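Local coordinates for putative citrate lyase (Ralstonia eutropha, PDB 3QQW), which probably acts as a magnesium-dependent lyase of the citrate lyase type, possibly cleaving (S)-citramalyl-CoA, on a TIM-barrel scaffold, at residues His82-Ala87 against Arg111-Thr116. Residues are numbered along the deposited sequence; the frame is centred on the assembly and turned at random.
Sequences HGRAGA and RLAYIT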
ATOM      1  N   HIS C  82     -17.609  29.153 -21.348  1.00 39.62           N
ATOM      2  CA  HIS C  82     -17.891  27.728 -21.202  1.00 37.89           C
ATOM      3  C   HIS C  82     -18.312  27.292 -19.801  1.00 41.76           C
ATOM      4  O   HIS C  82     -18.758  26.156 -19.659  1.00 42.68           O
ATOM      5  CB  HIS C  82     -16.691  26.896 -21.686  1.00 36.56           C
ATOM      6  CG  HIS C  82     -16.518  26.994 -23.170  1.00 39.44           C
ATOM      7  ND1 HIS C  82     -17.415  26.402 -24.045  1.00 41.89           N
ATOM      8  CD2 HIS C  82     -15.593  27.666 -23.891  1.00 39.33           C
ATOM      9  CE1 HIS C  82     -16.990  26.709 -25.261  1.00 40.68           C
ATOM     10  NE2 HIS C  82     -15.910  27.476 -25.218  1.00 40.05           N
ATOM     11  N   GLY C  83     -18.225  28.179 -18.809  1.00 37.44           N
ATOM     12  CA  GLY C  83     -18.634  27.880 -17.441  1.00 36.04           C
ATOM     13  C   GLY C  83     -17.794  26.787 -16.823  1.00 39.09           C
ATOM     14  O   GLY C  83     -18.277  26.036 -15.980  1.00 39.03           O
ATOM     15  N   ARG C  84     -16.523  26.718 -17.232  1.00 36.09           N
ATOM     16  CA  ARG C  84     -15.560  25.683 -16.828  1.00 35.01           C
ATOM     17  C   ARG C  84     -14.419  26.313 -16.075  1.00 36.21           C
ATOM     18  O   ARG C  84     -13.235  25.969 -16.258  1.00 34.62           O
ATOM     19  CB  ARG C  84     -15.068  24.870 -18.070  1.00 32.27           C
ATOM     20  CG  ARG C  84     -16.101  23.829 -18.593  1.00 36.10           C
ATOM     21  CD  ARG C  84     -16.838  22.991 -17.530  1.00 34.11           C
ATOM     22  NE  ARG C  84     -15.934  22.351 -16.552  1.00 32.00           N
ATOM     23  CZ  ARG C  84     -16.316  21.879 -15.364  1.00 43.02           C
ATOM     24  NH1 ARG C  84     -17.583  21.957 -14.988  1.00 29.64           N
ATOM     25  NH2 ARG C  84     -15.427  21.338 -14.536  1.00 34.70           N
ATOM     26  N   ALA C  85     -14.806  27.221 -15.192  1.00 32.41           N
ATOM     27  CA  ALA C  85     -13.937  27.993 -14.333  1.00 32.77           C
ATOM     28  C   ALA C  85     -14.325  27.756 -12.866  1.00 38.13           C
ATOM     29  O   ALA C  85     -15.451  28.046 -12.457  1.00 35.76           O
ATOM     30  CB  ALA C  85     -14.048  29.467 -14.696  1.00 33.88           C
ATOM     31  N   GLY C  86     -13.411  27.132 -12.125  1.00 36.39           N
ATOM     32  CA  GLY C  86     -13.556  26.854 -10.700  1.00 35.49           C
ATOM     33  C   GLY C  86     -12.623  27.751  -9.909  1.00 39.63           C
ATOM     34  O   GLY C  86     -11.927  28.594 -10.488  1.00 39.87           O
ATOM     35  N   ALA C  87     -12.580  27.579  -8.593  1.00 35.39           N
ATOM     36  CA  ALA C  87     -11.709  28.398  -7.759  1.00 34.38           C
ATOM     37  C   ALA C  87     -11.035  27.590  -6.681  1.00 38.31           C
ATOM     38  O   ALA C  87     -11.656  26.720  -6.088  1.00 39.50           O
ATOM     39  CB  ALA C  87     -12.498  29.533  -7.124  1.00 35.47           C
ATOM     40  N   ARG C 111     -22.385  30.126 -12.083  1.00 43.44           N
ATOM     41  CA  ARG C 111     -21.496  29.594 -13.111  1.00 40.86           C
ATOM     42  C   ARG C 111     -20.298  28.830 -12.523  1.00 41.41           C
ATOM     43  O   ARG C 111     -19.594  28.174 -13.284  1.00 42.18           O
ATOM     44  CB  ARG C 111     -21.026  30.714 -14.054  1.00 40.76           C
ATOM     45  CG  ARG C 111     -22.198  31.369 -14.835  1.00 46.58           C
ATOM     46  CD  ARG C 111     -21.755  32.365 -15.905  1.00 62.37           C
ATOM     47  NE  ARG C 111     -21.079  31.833 -17.092  1.00 64.27           N
ATOM     48  CZ  ARG C 111     -21.291  30.648 -17.678  1.00 79.54           C
ATOM     49  NH1 ARG C 111     -22.154  29.780 -17.156  1.00 68.14           N
ATOM     50  NH2 ARG C 111     -20.633  30.320 -18.780  1.00 57.76           N
ATOM     51  N   LEU C 112     -20.109  28.847 -11.185  1.00 35.89           N
ATOM     52  CA  LEU C 112     -18.995  28.175 -10.506  1.00 34.95           C
ATOM     53  C   LEU C 112     -18.972  26.685 -10.821  1.00 39.44           C
ATOM     54  O   LEU C 112     -19.947  25.987 -10.552  1.00 39.92           O
ATOM     55  CB  LEU C 112     -19.070  28.421  -9.001  1.00 35.21           C
ATOM     56  CG  LEU C 112     -17.885  27.937  -8.129  1.00 38.34           C
ATOM     57  CD1 LEU C 112     -16.562  28.607  -8.511  1.00 35.34           C
ATOM     58  CD2 LEU C 112     -18.191  28.180  -6.688  1.00 40.08           C
ATOM     59  N   ALA C 113     -17.878  26.213 -11.457  1.00 34.34           N
ATOM     60  CA  ALA C 113     -17.756  24.828 -11.895  1.00 32.81           C
ATOM     61  C   ALA C 113     -17.403  23.890 -10.727  1.00 36.18           C
ATOM     62  O   ALA C 113     -17.889  22.755 -10.689  1.00 37.52           O
ATOM     63  CB  ALA C 113     -16.704  24.715 -12.988  1.00 32.79           C
ATOM     64  N   TYR C 114     -16.547  24.357  -9.800  1.00 29.14           N
ATOM     65  CA  TYR C 114     -16.059  23.595  -8.654  1.00 28.86           C
ATOM     66  C   TYR C 114     -15.276  24.474  -7.695  1.00 36.60           C
ATOM     67  O   TYR C 114     -14.857  25.583  -8.052  1.00 35.68           O
ATOM     68  CB  TYR C 114     -15.154  22.410  -9.097  1.00 27.72           C
ATOM     69  CG  TYR C 114     -14.012  22.826  -9.982  1.00 27.26           C
ATOM     70  CD1 TYR C 114     -12.793  23.237  -9.440  1.00 29.03           C
ATOM     71  CD2 TYR C 114     -14.138  22.809 -11.369  1.00 27.97           C
ATOM     72  CE1 TYR C 114     -11.741  23.655 -10.258  1.00 27.91           C
ATOM     73  CE2 TYR C 114     -13.100  23.237 -12.194  1.00 27.53           C
ATOM     74  CZ  TYR C 114     -11.905  23.658 -11.633  1.00 31.68           C
ATOM     75  OH  TYR C 114     -10.871  24.044 -12.453  1.00 33.21           O
ATOM     76  N   ILE C 115     -15.019  23.933  -6.495  1.00 33.69           N
ATOM     77  CA  ILE C 115     -14.162  24.559  -5.502  1.00 32.83           C
ATOM     78  C   ILE C 115     -13.050  23.563  -5.208  1.00 36.96           C
ATOM     79  O   ILE C 115     -13.310  22.387  -4.940  1.00 36.22           O
ATOM     80  CB  ILE C 115     -14.922  25.018  -4.227  1.00 36.15           C
ATOM     81  CG1 ILE C 115     -15.725  26.283  -4.530  1.00 36.19           C
ATOM     82  CG2 ILE C 115     -13.967  25.247  -3.041  1.00 36.39           C
ATOM     83  CD1 ILE C 115     -16.778  26.532  -3.565  1.00 35.96           C
ATOM     84  N   THR C 116     -11.810  24.041  -5.295  1.00 34.14           N
ATOM     85  CA  THR C 116     -10.614  23.276  -4.985  1.00 33.43           C
ATOM     86  C   THR C 116     -10.237  23.613  -3.544  1.00 39.82           C
ATOM     87  O   THR C 116     -10.072  24.789  -3.192  1.00 40.46           O
ATOM     88  CB  THR C 116      -9.541  23.535  -6.007  1.00 34.97           C
ATOM     89  OG1 THR C 116     -10.027  23.104  -7.275  1.00 43.79           O
ATOM     90  CG2 THR C 116      -8.255  22.803  -5.690  1.00 33.08           C
TER
HETATM   91  O   HOH W   1     -17.354  20.736 -12.230  1.00 34.61           O
HETATM   92  O   HOH W   2     -17.298  28.700 -14.274  1.00 37.90           O
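Neighbouring parallel strands of a TIM barrel meet here: 82-87 leads into the third strand and 111-116 into the fourth, with helix 97-107 completing the beta-alpha-beta unit. The tight part is the C-terminal half of the pair, G86-A87 against Y114-T116. A87 straddles I115, its parallel bridge partner, its N donating to Y114 O at 3.1 Å. Its O accepts T116 N at 2.8 Å in a nearly straight bond. One step earlier G86 presents its CA over the centre of the Y114 ring, 3.7 Å from the centroid, a CH-pi contact only 11° off the ring normal. Y114 reaches this place through a crowded first torsion (chi1 54°), with its OH held by T52 and H149 stacked on the ring. On the outer side, A87 CB meets L112 CD1 at 4.4 Å, and both side chains touch I104 of the helix.

Toward R111 and G83 the pairing loosens and water takes part. A113 N still bonds A85 O, but from above the carbonyl plane, and one water bridges A85 O and R111 O. R84 lays a guanidinium face over A113 CB; its NH1 reaches A113 O through a second water. R111, bent at chi3, turns one guanidinium face to G83 CA, with NH2 bonded to N80 O. A85 O is thus doubly gripped, D50 pairs with R84 NE and probably keeps that arginine protonated, and direct backbone bonds lead on to R88, predicted to bind substrate.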